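Local structure of putative glucoamylase (Bacteroides caccae ATCC 43185, 4QT9) at residues 175-188 with 199-212. The protein probably hydrolyses glycosidic bonds of glucose-containing saccharides, as a putative glucoamylase with an alpha/alpha toroid fold; its substrate is not established. Residues are numbered along the deposited sequence; the frame is centred on the assembly and turned at random.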
ATOM      1  N   TRP A 175       5.809  -8.279 -16.836  1.00 22.86           N
ATOM      2  CA  TRP A 175       5.598  -6.815 -16.807  1.00 23.40           C
ATOM      3  C   TRP A 175       5.609  -6.249 -18.233  1.00 28.38           C
ATOM      4  O   TRP A 175       4.790  -5.390 -18.568  1.00 27.12           O
ATOM      5  CB  TRP A 175       6.668  -6.096 -15.950  1.00 22.13           C
ATOM      6  CG  TRP A 175       6.874  -6.704 -14.598  1.00 23.33           C
ATOM      7  CD1 TRP A 175       7.750  -7.696 -14.269  1.00 26.25           C
ATOM      8  CD2 TRP A 175       6.120  -6.416 -13.403  1.00 23.33           C
ATOM      9  NE1 TRP A 175       7.634  -8.007 -12.930  1.00 25.85           N
ATOM     10  CE2 TRP A 175       6.641  -7.233 -12.374  1.00 27.41           C
ATOM     11  CE3 TRP A 175       5.096  -5.498 -13.088  1.00 24.31           C
ATOM     12  CZ2 TRP A 175       6.135  -7.198 -11.058  1.00 26.82           C
ATOM     13  CZ3 TRP A 175       4.587  -5.472 -11.791  1.00 25.21           C
ATOM     14  CH2 TRP A 175       5.127  -6.287 -10.787  1.00 25.71           C
ATOM     15  N   ASP A 176       6.516  -6.781 -19.083  1.00 24.26           N
ATOM     16  CA  ASP A 176       6.709  -6.321 -20.447  1.00 24.47           C
ATOM     17  C   ASP A 176       5.438  -6.484 -21.284  1.00 27.61           C
ATOM     18  O   ASP A 176       5.196  -5.659 -22.158  1.00 28.71           O
ATOM     19  CB  ASP A 176       7.898  -7.049 -21.089  1.00 26.89           C
ATOM     20  CG  ASP A 176       8.223  -6.562 -22.477  1.00 31.98           C
ATOM     21  OD1 ASP A 176       8.976  -5.566 -22.596  1.00 32.56           O
ATOM     22  OD2 ASP A 176       7.737  -7.184 -23.450  1.00 30.01           O
ATOM     23  N   TRP A 177       4.637  -7.517 -21.031  1.00 22.98           N
ATOM     24  CA  TRP A 177       3.366  -7.692 -21.749  1.00 23.04           C
ATOM     25  C   TRP A 177       2.471  -6.445 -21.622  1.00 25.25           C
ATOM     26  O   TRP A 177       1.801  -6.072 -22.573  1.00 26.41           O
ATOM     27  CB  TRP A 177       2.597  -8.921 -21.212  1.00 21.77           C
ATOM     28  CG  TRP A 177       1.212  -9.041 -21.771  1.00 23.31           C
ATOM     29  CD1 TRP A 177       0.064  -8.558 -21.217  1.00 26.34           C
ATOM     30  CD2 TRP A 177       0.866  -9.484 -23.087  1.00 24.08           C
ATOM     31  NE1 TRP A 177      -0.991  -8.737 -22.084  1.00 26.43           N
ATOM     32  CE2 TRP A 177      -0.531  -9.334 -23.226  1.00 28.01           C
ATOM     33  CE3 TRP A 177       1.594 -10.070 -24.140  1.00 25.84           C
ATOM     34  CZ2 TRP A 177      -1.217  -9.734 -24.378  1.00 28.25           C
ATOM     35  CZ3 TRP A 177       0.911 -10.485 -25.279  1.00 28.53           C
ATOM     36  CH2 TRP A 177      -0.475 -10.299 -25.398  1.00 29.38           C
ATOM     37  N   TYR A 178       2.448  -5.829 -20.439  1.00 21.08           N
ATOM     38  CA  TYR A 178       1.594  -4.705 -20.107  1.00 19.97           C
ATOM     39  C   TYR A 178       2.063  -3.384 -20.750  1.00 24.49           C
ATOM     40  O   TYR A 178       1.471  -2.349 -20.499  1.00 24.29           O
ATOM     41  CB  TYR A 178       1.449  -4.617 -18.583  1.00 21.53           C
ATOM     42  CG  TYR A 178       0.530  -5.709 -18.048  1.00 22.97           C
ATOM     43  CD1 TYR A 178       0.974  -7.024 -17.926  1.00 23.90           C
ATOM     44  CD2 TYR A 178      -0.789  -5.430 -17.694  1.00 22.76           C
ATOM     45  CE1 TYR A 178       0.113  -8.046 -17.515  1.00 22.05           C
ATOM     46  CE2 TYR A 178      -1.650  -6.440 -17.261  1.00 23.34           C
ATOM     47  CZ  TYR A 178      -1.203  -7.756 -17.210  1.00 26.83           C
ATOM     48  OH  TYR A 178      -2.031  -8.770 -16.782  1.00 25.23           O
ATOM     49  N   ARG A 179       3.058  -3.439 -21.665  1.00 22.74           N
ATOM     50  CA  ARG A 179       3.478  -2.299 -22.457  1.00 23.04           C
ATOM     51  C   ARG A 179       2.601  -2.230 -23.712  1.00 27.33           C
ATOM     52  O   ARG A 179       2.825  -1.357 -24.555  1.00 27.14           O
ATOM     53  CB  ARG A 179       4.957  -2.403 -22.867  1.00 24.53           C
ATOM     54  CG  ARG A 179       5.989  -2.315 -21.752  1.00 24.60           C
ATOM     55  CD  ARG A 179       7.351  -2.698 -22.315  1.00 21.44           C
ATOM     56  NE  ARG A 179       7.816  -1.763 -23.348  1.00 26.68           N
ATOM     57  CZ  ARG A 179       8.775  -2.029 -24.225  1.00 34.43           C
ATOM     58  NH1 ARG A 179       9.367  -3.213 -24.230  1.00 25.16           N
ATOM     59  NH2 ARG A 179       9.141  -1.113 -25.117  1.00 21.02           N
ATOM     60  N   LYS A 180       1.657  -3.208 -23.880  1.00 23.00           N
ATOM     61  CA  LYS A 180       0.700  -3.289 -25.001  1.00 23.69           C
ATOM     62  C   LYS A 180       1.446  -3.250 -26.355  1.00 30.42           C
ATOM     63  O   LYS A 180       1.366  -2.268 -27.091  1.00 32.00           O
ATOM     64  CB  LYS A 180      -0.346  -2.150 -24.889  1.00 24.61           C
ATOM     65  CG  LYS A 180      -1.460  -2.179 -25.929  1.00 30.63           C
ATOM     66  CD  LYS A 180      -2.417  -0.995 -25.742  1.00 33.17           C
ATOM     67  CE  LYS A 180      -3.318  -0.849 -26.935  1.00 44.28           C
ATOM     68  NZ  LYS A 180      -4.336   0.203 -26.716  1.00 52.08           N
ATOM     69  N   GLY A 181       2.207  -4.299 -26.638  1.00 28.58           N
ATOM     70  CA  GLY A 181       2.969  -4.405 -27.881  1.00 28.33           C
ATOM     71  C   GLY A 181       4.187  -3.496 -28.010  1.00 29.74           C
ATOM     72  O   GLY A 181       4.529  -3.103 -29.126  1.00 30.86           O
ATOM     73  N   GLY A 182       4.888  -3.230 -26.909  1.00 22.35           N
ATOM     74  CA  GLY A 182       6.137  -2.467 -26.940  1.00 22.19           C
ATOM     75  C   GLY A 182       6.074  -0.954 -26.799  1.00 28.44           C
ATOM     76  O   GLY A 182       7.028  -0.266 -27.164  1.00 30.28           O
ATOM     77  N   GLN A 183       5.011  -0.410 -26.214  1.00 23.97           N
ATOM     78  CA  GLN A 183       4.950   1.039 -26.009  1.00 24.96           C
ATOM     79  C   GLN A 183       5.879   1.393 -24.839  1.00 25.46           C
ATOM     80  O   GLN A 183       6.260   0.494 -24.087  1.00 23.81           O
ATOM     81  CB  GLN A 183       3.486   1.490 -25.756  1.00 27.06           C
ATOM     82  CG  GLN A 183       2.535   1.162 -26.922  1.00 37.35           C
ATOM     83  CD  GLN A 183       1.149   1.707 -26.720  1.00 46.84           C
ATOM     84  OE1 GLN A 183       0.941   2.649 -25.974  1.00 41.95           O
ATOM     85  NE2 GLN A 183       0.159   1.122 -27.374  1.00 46.17           N
ATOM     86  N   ASN A 184       6.276   2.654 -24.701  1.00 21.50           N
ATOM     87  CA  ASN A 184       7.156   3.057 -23.587  1.00 21.79           C
ATOM     88  C   ASN A 184       6.332   3.612 -22.428  1.00 26.32           C
ATOM     89  O   ASN A 184       6.461   4.766 -22.023  1.00 26.29           O
ATOM     90  CB  ASN A 184       8.229   4.037 -24.058  1.00 25.22           C
ATOM     91  CG  ASN A 184       9.228   3.351 -24.946  1.00 38.49           C
ATOM     92  OD1 ASN A 184       9.702   2.244 -24.655  1.00 29.14           O
ATOM     93  ND2 ASN A 184       9.516   3.952 -26.067  1.00 37.75           N
ATOM     94  N   VAL A 185       5.473   2.743 -21.891  1.00 22.97           N
ATOM     95  CA  VAL A 185       4.534   3.027 -20.794  1.00 21.22           C
ATOM     96  C   VAL A 185       3.961   1.688 -20.340  1.00 24.28           C
ATOM     97  O   VAL A 185       3.949   0.730 -21.125  1.00 23.87           O
ATOM     98  CB  VAL A 185       3.416   4.016 -21.264  1.00 24.27           C
ATOM     99  CG1 VAL A 185       2.504   3.377 -22.325  1.00 23.45           C
ATOM    100  CG2 VAL A 185       2.602   4.563 -20.082  1.00 23.73           C
ATOM    101  N   LEU A 186       3.467   1.627 -19.101  1.00 20.80           N
ATOM    102  CA  LEU A 186       2.796   0.438 -18.587  1.00 19.97           C
ATOM    103  C   LEU A 186       1.311   0.715 -18.455  1.00 25.20           C
ATOM    104  O   LEU A 186       0.935   1.755 -17.922  1.00 24.02           O
ATOM    105  CB  LEU A 186       3.375   0.012 -17.219  1.00 19.07           C
ATOM    106  CG  LEU A 186       4.809  -0.495 -17.232  1.00 21.92           C
ATOM    107  CD1 LEU A 186       5.372  -0.529 -15.827  1.00 21.13           C
ATOM    108  CD2 LEU A 186       4.885  -1.873 -17.902  1.00 21.30           C
ATOM    109  N   TYR A 187       0.478  -0.207 -18.935  1.00 23.45           N
ATOM    110  CA  TYR A 187      -0.978  -0.114 -18.796  1.00 23.82           C
ATOM    111  C   TYR A 187      -1.404  -0.793 -17.497  1.00 27.11           C
ATOM    112  O   TYR A 187      -0.803  -1.788 -17.075  1.00 24.44           O
ATOM    113  CB  TYR A 187      -1.687  -0.739 -20.005  1.00 25.47           C
ATOM    114  CG  TYR A 187      -1.661   0.157 -21.220  1.00 28.36           C
ATOM    115  CD1 TYR A 187      -0.530   0.235 -22.034  1.00 30.07           C
ATOM    116  CD2 TYR A 187      -2.767   0.928 -21.563  1.00 30.08           C
ATOM    117  CE1 TYR A 187      -0.495   1.078 -23.145  1.00 30.63           C
ATOM    118  CE2 TYR A 187      -2.740   1.781 -22.667  1.00 31.73           C
ATOM    119  CZ  TYR A 187      -1.607   1.840 -23.464  1.00 38.03           C
ATOM    120  OH  TYR A 187      -1.588   2.652 -24.565  1.00 36.59           O
ATOM    121  N   TRP A 188      -2.429  -0.239 -16.840  1.00 25.71           N
ATOM    122  CA  TRP A 188      -2.923  -0.741 -15.573  1.00 25.12           C
ATOM    123  C   TRP A 188      -3.535  -2.147 -15.701  1.00 27.32           C
ATOM    124  O   TRP A 188      -3.273  -3.010 -14.851  1.00 26.96           O
ATOM    125  CB  TRP A 188      -3.987   0.244 -15.015  1.00 24.35           C
ATOM    126  CG  TRP A 188      -4.226   0.142 -13.536  1.00 25.27           C
ATOM    127  CD1 TRP A 188      -4.565  -0.982 -12.830  1.00 27.95           C
ATOM    128  CD2 TRP A 188      -4.292   1.236 -12.605  1.00 25.39           C
ATOM    129  NE1 TRP A 188      -4.772  -0.668 -11.507  1.00 27.11           N
ATOM    130  CE2 TRP A 188      -4.648   0.693 -11.347  1.00 29.39           C
ATOM    131  CE3 TRP A 188      -4.088   2.631 -12.714  1.00 26.92           C
ATOM    132  CZ2 TRP A 188      -4.757   1.486 -10.195  1.00 28.99           C
ATOM    133  CZ3 TRP A 188      -4.154   3.408 -11.568  1.00 28.97           C
ATOM    134  CH2 TRP A 188      -4.483   2.838 -10.325  1.00 29.51           C
ATOM    135  N   ASP A 199      -7.932   0.741 -21.146  1.00 35.72           N
ATOM    136  CA  ASP A 199      -7.056   1.768 -21.720  1.00 35.70           C
ATOM    137  C   ASP A 199      -6.584   2.822 -20.685  1.00 37.87           C
ATOM    138  O   ASP A 199      -6.925   4.007 -20.791  1.00 38.20           O
ATOM    139  CB  ASP A 199      -7.791   2.446 -22.895  1.00 38.41           C
ATOM    140  CG  ASP A 199      -6.969   3.465 -23.647  1.00 48.01           C
ATOM    141  OD1 ASP A 199      -5.807   3.157 -23.978  1.00 47.27           O
ATOM    142  OD2 ASP A 199      -7.473   4.595 -23.859  1.00 55.39           O
ATOM    143  N   PHE A 200      -5.792   2.382 -19.696  1.00 31.24           N
ATOM    144  CA  PHE A 200      -5.267   3.297 -18.693  1.00 30.29           C
ATOM    145  C   PHE A 200      -3.722   3.242 -18.663  1.00 30.21           C
ATOM    146  O   PHE A 200      -3.173   2.505 -17.843  1.00 27.19           O
ATOM    147  CB  PHE A 200      -5.855   2.984 -17.306  1.00 32.37           C
ATOM    148  CG  PHE A 200      -5.778   4.100 -16.291  1.00 35.44           C
ATOM    149  CD1 PHE A 200      -4.563   4.696 -15.973  1.00 38.78           C
ATOM    150  CD2 PHE A 200      -6.914   4.522 -15.612  1.00 40.73           C
ATOM    151  CE1 PHE A 200      -4.490   5.732 -15.039  1.00 40.06           C
ATOM    152  CE2 PHE A 200      -6.837   5.551 -14.667  1.00 44.16           C
ATOM    153  CZ  PHE A 200      -5.620   6.141 -14.382  1.00 41.41           C
ATOM    154  N   PRO A 201      -2.994   4.014 -19.516  1.00 27.67           N
ATOM    155  CA  PRO A 201      -1.509   4.039 -19.399  1.00 26.43           C
ATOM    156  C   PRO A 201      -1.138   4.832 -18.133  1.00 28.70           C
ATOM    157  O   PRO A 201      -1.749   5.865 -17.899  1.00 29.35           O
ATOM    158  CB  PRO A 201      -1.059   4.700 -20.701  1.00 28.78           C
ATOM    159  CG  PRO A 201      -2.233   5.504 -21.160  1.00 33.47           C
ATOM    160  CD  PRO A 201      -3.487   4.981 -20.522  1.00 28.86           C
ATOM    161  N   ILE A 202      -0.201   4.353 -17.290  1.00 22.92           N
ATOM    162  CA  ILE A 202       0.061   5.037 -16.014  0.50 20.97           C
ATOM    163  C   ILE A 202       1.169   6.097 -16.101  1.00 24.93           C
ATOM    164  O   ILE A 202       2.347   5.800 -16.366  1.00 25.17           O
ATOM    165  CB  ILE A 202       0.315   4.015 -14.871  0.50 22.24           C
ATOM    166  CG1 ILE A 202      -0.956   3.199 -14.610  0.50 21.96           C
ATOM    167  CG2 ILE A 202       0.793   4.694 -13.580  0.50 21.19           C
ATOM    168  CD1 ILE A 202      -0.699   1.777 -14.225  0.50 22.51           C
ATOM    169  N   HIS A 203       0.773   7.348 -15.822  1.00 22.14           N
ATOM    170  CA  HIS A 203       1.676   8.486 -15.812  1.00 22.95           C
ATOM    171  C   HIS A 203       1.794   9.000 -14.378  1.00 27.03           C
ATOM    172  O   HIS A 203       0.801   9.002 -13.657  1.00 25.76           O
ATOM    173  CB  HIS A 203       1.182   9.601 -16.771  1.00 24.70           C
ATOM    174  CG  HIS A 203       0.944   9.143 -18.185  1.00 28.01           C
ATOM    175  ND1 HIS A 203       1.973   8.630 -18.969  1.00 29.84           N
ATOM    176  CD2 HIS A 203      -0.197   9.147 -18.913  1.00 29.30           C
ATOM    177  CE1 HIS A 203       1.422   8.350 -20.140  1.00 29.49           C
ATOM    178  NE2 HIS A 203       0.117   8.651 -20.152  1.00 29.67           N
ATOM    179  N   GLY A 204       2.984   9.433 -13.962  1.00 22.66           N
ATOM    180  CA  GLY A 204       3.137   9.943 -12.597  1.00 20.93           C
ATOM    181  C   GLY A 204       2.742  11.401 -12.433  1.00 24.54           C
ATOM    182  O   GLY A 204       2.541  12.088 -13.431  1.00 23.32           O
ATOM    183  N   TYR A 205       2.656  11.919 -11.190  1.00 23.18           N
ATOM    184  CA  TYR A 205       2.872  11.152  -9.969  1.00 23.11           C
ATOM    185  C   TYR A 205       1.532  10.687  -9.412  1.00 25.47           C
ATOM    186  O   TYR A 205       0.560  11.441  -9.408  1.00 24.20           O
ATOM    187  CB  TYR A 205       3.653  11.979  -8.891  1.00 24.65           C
ATOM    188  CG  TYR A 205       3.969  11.147  -7.660  1.00 25.58           C
ATOM    189  CD1 TYR A 205       5.092  10.326  -7.618  1.00 27.24           C
ATOM    190  CD2 TYR A 205       3.106  11.125  -6.568  1.00 27.08           C
ATOM    191  CE1 TYR A 205       5.342   9.498  -6.523  1.00 26.90           C
ATOM    192  CE2 TYR A 205       3.342  10.302  -5.469  1.00 27.51           C
ATOM    193  CZ  TYR A 205       4.452   9.476  -5.459  1.00 31.67           C
ATOM    194  OH  TYR A 205       4.686   8.680  -4.361  1.00 28.77           O
ATOM    195  N   ASN A 206       1.505   9.456  -8.914  1.00 21.62           N
ATOM    196  CA  ASN A 206       0.362   8.843  -8.223  1.00 22.04           C
ATOM    197  C   ASN A 206       0.951   7.728  -7.347  1.00 26.01           C
ATOM    198  O   ASN A 206       2.163   7.625  -7.228  1.00 27.13           O
ATOM    199  CB  ASN A 206      -0.805   8.393  -9.181  1.00 18.59           C
ATOM    200  CG  ASN A 206      -0.434   7.357 -10.214  1.00 36.76           C
ATOM    201  OD1 ASN A 206       0.503   6.587 -10.046  1.00 26.12           O
ATOM    202  ND2 ASN A 206      -1.162   7.309 -11.311  1.00 31.09           N
ATOM    203  N   GLU A 207       0.130   6.897  -6.750  1.00 24.14           N
ATOM    204  CA  GLU A 207       0.573   5.825  -5.840  1.00 22.74           C
ATOM    205  C   GLU A 207       1.362   4.662  -6.528  1.00 28.36           C
ATOM    206  O   GLU A 207       1.814   3.757  -5.816  1.00 28.58           O
ATOM    207  CB  GLU A 207      -0.665   5.248  -5.137  1.00 22.21           C
ATOM    208  CG  GLU A 207      -1.525   4.361  -6.022  1.00 25.74           C
ATOM    209  CD  GLU A 207      -2.622   5.018  -6.836  1.00 41.98           C
ATOM    210  OE1 GLU A 207      -2.391   6.126  -7.365  1.00 33.48           O
ATOM    211  OE2 GLU A 207      -3.708   4.408  -6.974  1.00 45.02           O
ATOM    212  N   CYS A 208       1.498   4.666  -7.875  1.00 25.32           N
ATOM    213  CA  CYS A 208       2.007   3.516  -8.655  1.00 25.40           C
ATOM    214  C   CYS A 208       3.510   3.495  -8.974  1.00 29.03           C
ATOM    215  O   CYS A 208       3.877   2.661  -9.787  1.00 29.80           O
ATOM    216  CB  CYS A 208       1.199   3.371  -9.944  1.00 26.23           C
ATOM    217  SG  CYS A 208      -0.598   3.430  -9.695  1.00 31.39           S
HETATM  218  N   MSE A 209       4.382   4.328  -8.355  1.00 23.61           N
HETATM  219  CA  MSE A 209       5.805   4.348  -8.730  1.00 21.29           C
HETATM  220  C   MSE A 209       6.510   2.965  -8.616  1.00 25.64           C
HETATM  221  O   MSE A 209       7.229   2.602  -9.542  1.00 25.67           O
HETATM  222  CB  MSE A 209       6.611   5.404  -7.947  1.00 21.67           C
HETATM  223  CG  MSE A 209       8.030   5.617  -8.509  1.00 26.50           C
HETATM  224 SE   MSE A 209       8.852   7.203  -7.722  0.75 31.88          SE
HETATM  225  CE  MSE A 209       9.496   6.443  -6.108  1.00 28.28           C
ATOM    226  N   ILE A 210       6.302   2.209  -7.509  1.00 23.02           N
ATOM    227  CA  ILE A 210       6.930   0.904  -7.265  1.00 21.92           C
ATOM    228  C   ILE A 210       6.622  -0.089  -8.425  1.00 25.13           C
ATOM    229  O   ILE A 210       7.410  -1.002  -8.687  1.00 23.87           O
ATOM    230  CB  ILE A 210       6.545   0.329  -5.850  1.00 25.51           C
ATOM    231  CG1 ILE A 210       7.535  -0.749  -5.334  1.00 25.64           C
ATOM    232  CG2 ILE A 210       5.094  -0.195  -5.774  1.00 26.05           C
ATOM    233  CD1 ILE A 210       9.050  -0.283  -5.231  1.00 32.22           C
HETATM  234  N   MSE A 211       5.500   0.102  -9.129  1.00 21.06           N
HETATM  235  CA  MSE A 211       5.158  -0.767 -10.270  1.00 19.41           C
HETATM  236  C   MSE A 211       6.208  -0.615 -11.416  1.00 23.44           C
HETATM  237  O   MSE A 211       6.609  -1.613 -11.999  1.00 22.42           O
HETATM  238  CB  MSE A 211       3.737  -0.459 -10.769  1.00 19.56           C
HETATM  239  CG  MSE A 211       3.288  -1.381 -11.887  1.00 23.79           C
HETATM  240 SE   MSE A 211       1.840  -0.542 -12.875  0.75 28.83          SE
HETATM  241  CE  MSE A 211       2.604   1.160 -13.179  1.00 25.14           C
ATOM    242  N   TYR A 212       6.651   0.625 -11.708  1.00 20.83           N
ATOM    243  CA  TYR A 212       7.714   0.879 -12.697  1.00 18.51           C
ATOM    244  C   TYR A 212       9.066   0.405 -12.180  1.00 22.41           C
ATOM    245  O   TYR A 212       9.870  -0.059 -12.979  1.00 21.20           O
ATOM    246  CB  TYR A 212       7.798   2.387 -13.022  1.00 18.74           C
ATOM    247  CG  TYR A 212       6.812   2.813 -14.080  1.00 18.65           C
ATOM    248  CD1 TYR A 212       7.131   2.730 -15.429  1.00 20.53           C
ATOM    249  CD2 TYR A 212       5.543   3.264 -13.736  1.00 18.46           C
ATOM    250  CE1 TYR A 212       6.204   3.074 -16.410  1.00 22.86           C
ATOM    251  CE2 TYR A 212       4.600   3.589 -14.711  1.00 19.00           C
ATOM    252  CZ  TYR A 212       4.934   3.483 -16.048  1.00 24.50           C
ATOM    253  OH  TYR A 212       4.038   3.848 -17.021  1.00 25.02           O
TER
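Trp188 turns the edge of its six-membered ring toward the face of Phe200, a T-shaped pair with centroids 5.1 Å apart and planes at 66°. With CG anti to the backbone N (chi1 -159°), the indole lies alongside Phe200 and, in one of two conformers of Ile202, also packs against that side chain. Farther along the indole, Cys208 SG lies 4.4 Å from the centroid of the six-membered ring of Trp188, an oblique sulfur-aromatic contact, and Glu207 OE2 comes to the ring edge at CH2; the Glu207 side chain also lies beside a bound acetate.

Leu186 and Tyr187 add two CH-pi contacts. Leu186 CD1 sits over the Tyr212 ring, 3.8 Å from its centroid and 16° off the normal, whereas Pro201 CB lies over one face of the Tyr187 ring, 4.1 Å from its centroid. Lys180 CD, from the same segment as Tyr187, packs against the opposite face; both atoms are offset toward the rim.

The backbones form a single bridge at Tyr187 and Pro201, flanked by Ile202 N to Leu186 O (2.9 Å) and Trp188 N to Phe200 O (3.0 Å). In the alpha/alpha toroid, this joins the loop following helix 157-172 to the chain leading into helix 209-217.

Tyr212, on that helix, takes a nearly straight bond from Leu186 N to its OH (3.1 Å, 168°) and donates from the same OH to Ile202 O, in the carbonyl plane. One hydroxyl therefore ties both bridged segments to the helix. In the second shell, Tyr187 OH donates to Gln183 OE1 (2.9 Å), which holds the end of the phenol in place, while the packing on its two faces sets the ring's rotation; Val136 of helix 135-152 touches both Trp188 and Cys208.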